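Local coordinates for chaperone CupB2 (Pseudomonas aeruginosa, PDB 3Q48), which probably acts as a periplasmic chaperone of the pilus-assembly family, assisting the folding of subunits for CupB fimbriae, at residues A[62-67]-A[114-119]; A[78-83]-A[97-102]; A[228-233]-A[240-245]. All coordinates share one frame; numbering follows the deposited sequence.

Contact 1 of 3, residues A[62-67]-A[114-119]; sequences AWIDDG and FWLNIL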
loop_
_atom_site.group_PDB
_atom_site.type_symbol
_atom_site.label_atom_id
_atom_site.label_comp_id
_atom_site.label_asym_id
_atom_site.label_seq_id
_atom_site.Cartn_x
_atom_site.Cartn_y
_atom_site.Cartn_z
ATOM N N ALA A 62 -10.971 -10.411 -9.100
ATOM C CA ALA A 62 -10.056 -10.088 -8.039
ATOM C C ALA A 62 -8.974 -11.152 -8.061
ATOM O O ALA A 62 -9.276 -12.308 -8.303
ATOM C CB ALA A 62 -10.797 -10.110 -6.729
ATOM N N TRP A 63 -7.720 -10.754 -7.825
ATOM C CA TRP A 63 -6.552 -11.644 -7.831
ATOM C C TRP A 63 -5.395 -10.891 -7.209
ATOM O O TRP A 63 -5.354 -9.646 -7.271
ATOM C CB TRP A 63 -6.187 -12.149 -9.264
ATOM C CG TRP A 63 -5.470 -11.196 -10.167
ATOM C CD1 TRP A 63 -4.125 -11.110 -10.358
ATOM C CD2 TRP A 63 -6.053 -10.204 -11.026
ATOM N NE1 TRP A 63 -3.826 -10.136 -11.286
ATOM C CE2 TRP A 63 -4.986 -9.556 -11.703
ATOM C CE3 TRP A 63 -7.373 -9.787 -11.278
ATOM C CZ2 TRP A 63 -5.185 -8.511 -12.590
ATOM C CZ3 TRP A 63 -7.583 -8.747 -12.177
ATOM C CH2 TRP A 63 -6.485 -8.120 -12.831
ATOM N N ILE A 64 -4.445 -11.653 -6.662
ATOM C CA ILE A 64 -3.262 -11.118 -6.019
ATOM C C ILE A 64 -1.987 -11.426 -6.769
ATOM O O ILE A 64 -1.776 -12.561 -7.223
ATOM C CB ILE A 64 -3.178 -11.629 -4.555
ATOM C CG1 ILE A 64 -4.280 -10.933 -3.718
ATOM C CG2 ILE A 64 -1.847 -11.321 -3.945
ATOM C CD1 ILE A 64 -4.840 -11.796 -2.773
ATOM N N ASP A 65 -1.135 -10.415 -6.910
ATOM C CA ASP A 65 0.187 -10.665 -7.435
ATOM C C ASP A 65 1.291 -10.171 -6.480
ATOM O O ASP A 65 0.980 -9.642 -5.430
ATOM C CB ASP A 65 0.308 -10.177 -8.885
ATOM C CG ASP A 65 0.385 -8.674 -9.007
ATOM O OD1 ASP A 65 1.352 -8.071 -8.503
ATOM O OD2 ASP A 65 -0.503 -8.100 -9.664
ATOM N N ASP A 66 2.559 -10.403 -6.810
ATOM C CA ASP A 66 3.657 -10.086 -5.889
ATOM C C ASP A 66 4.467 -8.938 -6.424
ATOM O O ASP A 66 5.578 -8.735 -5.972
ATOM C CB ASP A 66 4.577 -11.293 -5.686
ATOM C CG ASP A 66 5.267 -11.739 -7.004
ATOM O OD1 ASP A 66 5.039 -11.097 -8.066
ATOM O OD2 ASP A 66 6.028 -12.733 -6.982
ATOM N N GLY A 67 3.911 -8.224 -7.402
ATOM C CA GLY A 67 4.490 -7.001 -8.013
ATOM C C GLY A 67 4.689 -7.111 -9.525
ATOM O O GLY A 67 4.728 -6.106 -10.240
ATOM N N PHE A 114 2.359 -7.386 -1.165
ATOM C CA PHE A 114 1.612 -7.974 -2.276
ATOM C C PHE A 114 0.591 -6.970 -2.837
ATOM O O PHE A 114 0.387 -5.868 -2.276
ATOM C CB PHE A 114 0.939 -9.257 -1.824
ATOM C CG PHE A 114 1.923 -10.361 -1.472
ATOM C CD1 PHE A 114 2.363 -11.254 -2.444
ATOM C CD2 PHE A 114 2.435 -10.474 -0.190
ATOM C CE1 PHE A 114 3.279 -12.272 -2.146
ATOM C CE2 PHE A 114 3.392 -11.512 0.134
ATOM C CZ PHE A 114 3.787 -12.404 -0.850
ATOM N N TRP A 115 -0.038 -7.307 -3.953
ATOM C CA TRP A 115 -0.920 -6.342 -4.574
ATOM C C TRP A 115 -2.235 -7.011 -4.860
ATOM O O TRP A 115 -2.268 -8.100 -5.415
ATOM C CB TRP A 115 -0.301 -5.777 -5.856
ATOM C CG TRP A 115 0.986 -4.982 -5.640
ATOM C CD1 TRP A 115 2.295 -5.483 -5.528
ATOM C CD2 TRP A 115 1.089 -3.562 -5.470
ATOM N NE1 TRP A 115 3.167 -4.437 -5.367
ATOM C CE2 TRP A 115 2.456 -3.256 -5.320
ATOM C CE3 TRP A 115 0.160 -2.517 -5.486
ATOM C CZ2 TRP A 115 2.911 -1.942 -5.139
ATOM C CZ3 TRP A 115 0.618 -1.209 -5.352
ATOM C CH2 TRP A 115 1.981 -0.940 -5.180
ATOM N N LEU A 116 -3.321 -6.392 -4.417
ATOM C CA LEU A 116 -4.650 -6.862 -4.771
ATOM C C LEU A 116 -5.092 -6.095 -5.985
ATOM O O LEU A 116 -4.979 -4.853 -6.014
ATOM C CB LEU A 116 -5.634 -6.631 -3.639
ATOM C CG LEU A 116 -7.085 -7.001 -3.843
ATOM C CD1 LEU A 116 -7.304 -8.467 -4.219
ATOM C CD2 LEU A 116 -7.797 -6.651 -2.542
ATOM N N ASN A 117 -5.512 -6.836 -7.018
ATOM C CA ASN A 117 -6.068 -6.215 -8.225
ATOM C C ASN A 117 -7.597 -6.445 -8.255
ATOM O O ASN A 117 -8.071 -7.523 -7.891
ATOM C CB ASN A 117 -5.473 -6.809 -9.465
ATOM C CG ASN A 117 -3.997 -6.653 -9.550
ATOM O OD1 ASN A 117 -3.500 -5.624 -10.016
ATOM N ND2 ASN A 117 -3.264 -7.715 -9.175
ATOM N N ILE A 118 -8.355 -5.437 -8.677
ATOM C CA ILE A 118 -9.804 -5.570 -8.861
ATOM C C ILE A 118 -10.076 -5.054 -10.233
ATOM O O ILE A 118 -9.739 -3.926 -10.539
ATOM C CB ILE A 118 -10.615 -4.709 -7.895
ATOM C CG1 ILE A 118 -10.328 -5.052 -6.393
ATOM C CG2 ILE A 118 -12.140 -4.647 -8.324
ATOM C CD1 ILE A 118 -10.648 -6.456 -5.919
ATOM N N LEU A 119 -10.684 -5.877 -11.069
ATOM C CA LEU A 119 -11.023 -5.470 -12.419
ATOM C C LEU A 119 -12.539 -5.532 -12.603
ATOM O O LEU A 119 -13.197 -6.578 -12.306
ATOM C CB LEU A 119 -10.331 -6.388 -13.421
ATOM C CG LEU A 119 -10.440 -6.048 -14.897
ATOM C CD1 LEU A 119 -10.036 -4.623 -15.179
ATOM C CD2 LEU A 119 -9.560 -6.971 -15.699
#
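Trp-63 and Asp-65 each form an antiparallel hydrogen-bonded pair, with Asn-117 and Trp-115 respectively, and the axes of strands 62-65 and 114-119 approach to 4.8 Å at 155°. On the face that carries these four residues, Asn-117 links the polar and the aromatic parts. Its CB sits over the centre of the Trp-63 six-membered ring, 3.5 Å from the centroid, a CH-pi contact. The amide plane lies only 20° from the indole plane. Trp-63 CG stands between its own backbone N and carbonyl carbon (chi1 77°), and the indole reaches across Asn-117 to Leu-119, whose CB meets the ring edge. Asn-117 ND2 donates to Asp-65 OD2 at 2.8 Å, and the carboxylate is met from above its plane. Asp-65 OD1 accepts from Gly-67 N at 2.8 Å with its anti lone pair, closing an Asx turn where the strand ends. On the other face Ala-62 CB touches Ile-118 CD1 at 3.7 Å, and Ile-64 CG1 meets Leu-116 CD1. Arg-139 forms a salt bridge with Asp-65, bonds Asn-117 OD1 and makes a cation-pi contact with Trp-115. The buried carboxylate is thus held from several sides, and the nearby arginine would be expected to favour its charged form.

Contact 2 of 3, residues A[78-83]-A[97-102]; sequences VPFSVT and LRIAYL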
loop_
_atom_site.group_PDB
_atom_site.type_symbol
_atom_site.label_atom_id
_atom_site.label_comp_id
_atom_site.label_asym_id
_atom_site.label_seq_id
_atom_site.Cartn_x
_atom_site.Cartn_y
_atom_site.Cartn_z
ATOM N N VAL A 78 1.702 -17.020 -5.529
ATOM C CA VAL A 78 1.625 -16.226 -4.318
ATOM C C VAL A 78 0.764 -16.981 -3.317
ATOM O O VAL A 78 -0.204 -17.653 -3.723
ATOM C CB VAL A 78 1.051 -14.826 -4.559
ATOM C CG1 VAL A 78 1.841 -14.116 -5.647
ATOM C CG2 VAL A 78 -0.436 -14.886 -4.867
ATOM N N PRO A 79 1.103 -16.876 -2.012
ATOM C CA PRO A 79 0.410 -17.630 -0.980
ATOM C C PRO A 79 -0.937 -17.042 -0.572
ATOM O O PRO A 79 -1.362 -17.222 0.551
ATOM C CB PRO A 79 1.374 -17.549 0.200
ATOM C CG PRO A 79 1.979 -16.237 0.068
ATOM C CD PRO A 79 2.071 -15.943 -1.418
ATOM N N PHE A 80 -1.602 -16.345 -1.474
ATOM C CA PHE A 80 -2.942 -15.857 -1.181
ATOM C C PHE A 80 -3.938 -16.320 -2.247
ATOM O O PHE A 80 -3.574 -16.482 -3.399
ATOM C CB PHE A 80 -2.944 -14.336 -1.009
ATOM C CG PHE A 80 -2.018 -13.853 0.055
ATOM C CD1 PHE A 80 -2.410 -13.871 1.373
ATOM C CD2 PHE A 80 -0.741 -13.392 -0.274
ATOM C CE1 PHE A 80 -1.583 -13.446 2.364
ATOM C CE2 PHE A 80 0.147 -12.961 0.719
ATOM C CZ PHE A 80 -0.280 -12.992 2.049
ATOM N N SER A 81 -5.172 -16.586 -1.838
ATOM C CA SER A 81 -6.260 -16.779 -2.766
ATOM C C SER A 81 -7.343 -15.714 -2.489
ATOM O O SER A 81 -7.427 -15.192 -1.402
ATOM C CB SER A 81 -6.817 -18.186 -2.616
ATOM O OG SER A 81 -7.500 -18.294 -1.370
ATOM N N VAL A 82 -8.142 -15.373 -3.493
ATOM C CA VAL A 82 -9.269 -14.477 -3.306
ATOM C C VAL A 82 -10.513 -15.191 -3.766
ATOM O O VAL A 82 -10.625 -15.601 -4.918
ATOM C CB VAL A 82 -9.141 -13.148 -4.060
ATOM C CG1 VAL A 82 -10.191 -12.114 -3.518
ATOM C CG2 VAL A 82 -7.782 -12.588 -3.856
ATOM N N THR A 83 -11.451 -15.323 -2.837
ATOM C CA THR A 83 -12.710 -15.996 -3.048
ATOM C C THR A 83 -13.801 -14.961 -2.854
ATOM O O THR A 83 -13.755 -14.222 -1.883
ATOM C CB THR A 83 -12.855 -17.090 -1.966
ATOM O OG1 THR A 83 -11.656 -17.861 -1.961
ATOM C CG2 THR A 83 -14.043 -18.020 -2.228
ATOM N N LEU A 97 -15.223 -9.776 -0.591
ATOM C CA LEU A 97 -14.186 -10.669 -1.101
ATOM C C LEU A 97 -13.456 -11.187 0.093
ATOM O O LEU A 97 -13.303 -10.472 1.083
ATOM C CB LEU A 97 -13.177 -9.957 -1.999
ATOM C CG LEU A 97 -13.662 -9.102 -3.156
ATOM C CD1 LEU A 97 -12.451 -8.405 -3.682
ATOM C CD2 LEU A 97 -14.386 -9.913 -4.283
ATOM N N ARG A 98 -12.978 -12.418 -0.018
ATOM C CA ARG A 98 -12.351 -13.084 1.076
ATOM C C ARG A 98 -10.948 -13.432 0.674
ATOM O O ARG A 98 -10.739 -14.146 -0.293
ATOM C CB ARG A 98 -13.172 -14.321 1.431
ATOM C CG ARG A 98 -12.830 -14.911 2.723
ATOM C CD ARG A 98 -13.665 -16.110 2.964
ATOM N NE ARG A 98 -14.945 -15.691 3.523
ATOM C CZ ARG A 98 -15.100 -15.138 4.734
ATOM N NH1 ARG A 98 -14.057 -14.914 5.531
ATOM N NH2 ARG A 98 -16.309 -14.790 5.148
ATOM N N ILE A 99 -9.982 -12.897 1.422
ATOM C CA ILE A 99 -8.536 -13.196 1.227
ATOM C C ILE A 99 -7.974 -14.191 2.252
ATOM O O ILE A 99 -7.962 -13.900 3.442
ATOM C CB ILE A 99 -7.727 -11.921 1.248
ATOM C CG1 ILE A 99 -8.325 -10.937 0.219
ATOM C CG2 ILE A 99 -6.239 -12.251 0.965
ATOM C CD1 ILE A 99 -7.787 -9.510 0.326
ATOM N N ALA A 100 -7.539 -15.363 1.777
ATOM C CA ALA A 100 -6.958 -16.458 2.631
ATOM C C ALA A 100 -5.471 -16.676 2.418
ATOM O O ALA A 100 -5.025 -16.730 1.293
ATOM C CB ALA A 100 -7.693 -17.786 2.413
ATOM N N TYR A 101 -4.723 -16.808 3.514
ATOM C CA TYR A 101 -3.290 -17.069 3.471
ATOM C C TYR A 101 -2.995 -18.549 3.495
ATOM O O TYR A 101 -3.465 -19.234 4.394
ATOM C CB TYR A 101 -2.639 -16.442 4.700
ATOM C CG TYR A 101 -1.146 -16.682 4.863
ATOM C CD1 TYR A 101 -0.260 -16.564 3.774
ATOM C CD2 TYR A 101 -0.611 -16.992 6.113
ATOM C CE1 TYR A 101 1.121 -16.785 3.950
ATOM C CE2 TYR A 101 0.739 -17.196 6.298
ATOM C CZ TYR A 101 1.606 -17.104 5.230
ATOM O OH TYR A 101 2.960 -17.303 5.433
ATOM N N LEU A 102 -2.214 -19.051 2.544
ATOM C CA LEU A 102 -1.682 -20.433 2.674
ATOM C C LEU A 102 -0.293 -20.465 3.334
ATOM O O LEU A 102 0.725 -20.189 2.668
ATOM C CB LEU A 102 -1.613 -21.179 1.338
ATOM C CG LEU A 102 -0.906 -22.547 1.479
ATOM C CD1 LEU A 102 -1.799 -23.582 2.221
ATOM C CD2 LEU A 102 -0.362 -23.141 0.122
HETATM O O HOH W 1 -9.853 -16.567 -0.530
#
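Phe-80 and Tyr-101 face each other as a non-hydrogen-bonded pair, and their rings meet obliquely. The centroids are 5.5 Å apart and the planes are turned by 33°. Phe-80 CE1 makes the touch, 3.7 Å from Tyr-101 CD1. Tyr-101 CG is anti to its backbone N (chi1 177°). CE1 of the Tyr-101 ring lies 3.8 Å from Pro-79 CB, while Pro-79 O approaches the edge of the tyrosine ring. Pro-79 O also accepts from Leu-102 N at 2.8 Å. Further along this face, Val-82 CG1 rests 4.0 Å from Leu-97 CB and also reaches Ile-99. The other face is more polar, apart from Ala-100. Ser-81 OG lies beside Ala-100 CB, and a water bridges the strands, bonded to the hydroxyls of Ser-81 and Thr-83. It donates to Arg-98 O at 2.6 Å, and that carbonyl also accepts from Thr-83 N. The strands run antiparallel as the two arms of a hairpin. Arg-98 turns its guanidinium to a salt bridge with Glu-45, and Tyr-101 OH bonds Ala-104 O. Phe-80 meets Phe-114 edge-to-face, and Ile-99 packs on Leu-116 of strand 112-121. Strands 58-65 and 45-52 flank the hairpin, beside strands 80-89 and 93-101 respectively, in the immunoglobulin-like N-terminal domain.

Contact 3 of 3, residues A[228-233]-A[240-245]; sequences VRYEVI and NTHDRA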
loop_
_atom_site.group_PDB
_atom_site.type_symbol
_atom_site.label_atom_id
_atom_site.label_comp_id
_atom_site.label_asym_id
_atom_site.label_seq_id
_atom_site.Cartn_x
_atom_site.Cartn_y
_atom_site.Cartn_z
ATOM N N VAL A 228 12.395 18.757 6.145
ATOM C CA VAL A 228 11.517 17.955 5.302
ATOM C C VAL A 228 10.133 17.807 5.963
ATOM O O VAL A 228 10.058 17.562 7.168
ATOM C CB VAL A 228 12.157 16.556 4.905
ATOM C CG1 VAL A 228 12.345 15.645 6.112
ATOM C CG2 VAL A 228 11.278 15.839 3.894
ATOM N N ARG A 229 9.046 17.910 5.191
ATOM C CA ARG A 229 7.693 17.671 5.756
ATOM C C ARG A 229 7.056 16.571 4.972
ATOM O O ARG A 229 7.005 16.634 3.726
ATOM C CB ARG A 229 6.819 18.916 5.642
ATOM C CG ARG A 229 5.341 18.709 6.009
ATOM C CD ARG A 229 4.623 20.070 6.136
ATOM N NE ARG A 229 5.164 20.855 7.237
ATOM C CZ ARG A 229 4.753 22.069 7.596
ATOM N NH1 ARG A 229 3.769 22.676 6.936
ATOM N NH2 ARG A 229 5.352 22.685 8.621
ATOM N N TYR A 230 6.572 15.546 5.669
ATOM C CA TYR A 230 6.031 14.443 4.952
ATOM C C TYR A 230 4.785 13.857 5.584
ATOM O O TYR A 230 4.630 13.881 6.820
ATOM C CB TYR A 230 7.116 13.377 4.741
ATOM C CG TYR A 230 7.780 12.816 5.991
ATOM C CD1 TYR A 230 7.237 11.722 6.639
ATOM C CD2 TYR A 230 8.969 13.376 6.510
ATOM C CE1 TYR A 230 7.856 11.165 7.783
ATOM C CE2 TYR A 230 9.587 12.849 7.665
ATOM C CZ TYR A 230 9.015 11.733 8.288
ATOM O OH TYR A 230 9.564 11.159 9.421
ATOM N N GLU A 231 3.900 13.305 4.741
ATOM C CA GLU A 231 2.648 12.753 5.198
ATOM C C GLU A 231 2.625 11.311 4.834
ATOM O O GLU A 231 2.918 10.962 3.688
ATOM C CB GLU A 231 1.445 13.414 4.517
ATOM C CG GLU A 231 1.261 14.881 4.860
ATOM C CD GLU A 231 -0.045 15.500 4.344
ATOM O OE1 GLU A 231 -0.945 14.766 3.872
ATOM O OE2 GLU A 231 -0.184 16.733 4.420
ATOM N N VAL A 232 2.205 10.469 5.771
ATOM C CA VAL A 232 2.201 9.081 5.523
ATOM C C VAL A 232 0.817 8.495 5.686
ATOM O O VAL A 232 0.055 8.980 6.489
ATOM C CB VAL A 232 3.218 8.398 6.459
ATOM C CG1 VAL A 232 4.646 8.949 6.154
ATOM C CG2 VAL A 232 2.876 8.667 7.848
ATOM N N ILE A 233 0.505 7.445 4.930
ATOM C CA ILE A 233 -0.771 6.778 4.963
ATOM C C ILE A 233 -0.742 5.645 5.979
ATOM O O ILE A 233 0.088 4.731 5.894
ATOM C CB ILE A 233 -1.122 6.263 3.553
ATOM C CG1 ILE A 233 -1.191 7.439 2.582
ATOM C CG2 ILE A 233 -2.509 5.548 3.522
ATOM C CD1 ILE A 233 -0.784 7.126 1.137
ATOM N N ASN A 240 -0.933 11.008 8.569
ATOM C CA ASN A 240 -0.270 11.645 9.663
ATOM C C ASN A 240 0.888 12.427 9.058
ATOM O O ASN A 240 1.393 12.033 8.011
ATOM C CB ASN A 240 0.249 10.573 10.598
ATOM C CG ASN A 240 -0.870 9.805 11.240
ATOM O OD1 ASN A 240 -1.391 10.237 12.254
ATOM N ND2 ASN A 240 -1.283 8.689 10.632
ATOM N N THR A 241 1.319 13.513 9.713
ATOM C CA THR A 241 2.409 14.319 9.192
ATOM C C THR A 241 3.606 14.489 10.147
ATOM O O THR A 241 3.474 14.436 11.353
ATOM C CB THR A 241 1.879 15.719 8.675
ATOM O OG1 THR A 241 2.979 16.520 8.197
ATOM C CG2 THR A 241 1.160 16.420 9.743
ATOM N N HIS A 242 4.778 14.743 9.580
ATOM C CA HIS A 242 6.002 14.821 10.341
ATOM C C HIS A 242 6.881 15.850 9.679
ATOM O O HIS A 242 6.895 15.955 8.436
ATOM C CB HIS A 242 6.691 13.434 10.338
ATOM C CG HIS A 242 5.795 12.337 10.838
ATOM N ND1 HIS A 242 5.524 12.151 12.179
ATOM C CD2 HIS A 242 5.036 11.428 10.173
ATOM C CE1 HIS A 242 4.666 11.155 12.322
ATOM N NE2 HIS A 242 4.347 10.707 11.120
ATOM N N ASP A 243 7.589 16.626 10.514
ATOM C CA ASP A 243 8.690 17.481 10.079
ATOM C C ASP A 243 10.034 16.917 10.581
ATOM O O ASP A 243 10.137 16.445 11.705
ATOM C CB ASP A 243 8.484 18.899 10.618
ATOM C CG ASP A 243 7.369 19.688 9.879
ATOM O OD1 ASP A 243 6.690 19.141 8.960
ATOM O OD2 ASP A 243 7.158 20.883 10.255
ATOM N N ARG A 244 11.078 16.962 9.763
ATOM C CA ARG A 244 12.419 16.611 10.239
ATOM C C ARG A 244 13.446 17.504 9.595
ATOM O O ARG A 244 13.186 18.044 8.539
ATOM C CB ARG A 244 12.752 15.165 9.895
ATOM C CG ARG A 244 11.933 14.114 10.638
ATOM C CD ARG A 244 12.165 14.171 12.131
ATOM N NE ARG A 244 11.470 13.078 12.801
ATOM C CZ ARG A 244 10.253 13.158 13.340
ATOM N NH1 ARG A 244 9.545 14.291 13.293
ATOM N NH2 ARG A 244 9.746 12.103 13.944
ATOM N N ALA A 245 14.608 17.665 10.226
ATOM C CA ALA A 245 15.755 18.324 9.610
ATOM C C ALA A 245 16.453 17.348 8.659
ATOM O O ALA A 245 16.392 16.124 8.866
ATOM C CB ALA A 245 16.714 18.787 10.675
#
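Arg-229 and Asp-243 form a salt bridge across a non-hydrogen-bonded pair of the hairpin made by strands 227-233 and 239-245. The two side chains lie side by side and point the same way. The bend of the Arg-229 chain at chi3 (-64°) places NE beside the carboxylate. The guanidinium grips the Asp-243 carboxylate side-on. Arg-229 NE donates to Asp-243 OD1 at 2.9 Å and its NH2 to Asp-243 OD2 at 3.0 Å, and both oxygens use their syn lone pairs. The two planes are only 6° apart.

The other face carries Tyr-230 and His-242. Tyr-230 CG stands between the backbone N and the carbonyl carbon (chi1 58°), and the phenol ring lies against His-242. His-242 CB lies over one face of that ring, offset toward the rim and 3.8 Å from the centroid, a CH-pi contact. The imidazole itself meets the phenol obliquely, its CD2 at 3.7 Å from Tyr-230 CE1. At the edge of the histidine ring stands Val-232 CG2. Arg-244 lays CG beside the edge of the tyrosine ring, 4.0 Å from CE2 of Tyr-230. Arg-244 NH1 returns to the backbone of its own strand, donating to Asp-243 O at 2.7 Å. Next to it, Arg-244 CB meets Val-228 CG1 at 3.8 Å.

Tyr-230 OH is bonded to Ala-156 O, and its ring meets that of Trp-161. Glu-231 OE1 forms a salt bridge with Arg-239. The two faces therefore differ in chemistry. One carries a flat, two-bond ion pair among exposed residues. The other sets the Tyr-230 and His-242 rings and the side chains of Val-228, Val-232 and Arg-244 against the loop and strand around Ala-156 and Trp-161, joining the hairpin to the facing part of the C-terminal domain.

Contacts 1 and 2 share the large sheet of the N-terminal domain, with centres 10 Å apart. Along the chain, contact 2 is nested inside the loop closed by contact 1. Strands 58-65 and 80-89 are neighbours in the sheet, and the two contacts touch directly: Ile-64 CD1 packs on Val-82 CG2, and Ile-118 CD1 on Leu-97 CD1. Contact 3 comes later in the chain and lies in the C-terminal domain, in a four-stranded antiparallel sheet with strand 239-245 at its edge. Its centre is about 29 Å from contact 1 and 33 Å from contact 2, across the chain's centre. The three contacts thus sample both immunoglobulin-like domains of the two-domain pilus-chaperone fold.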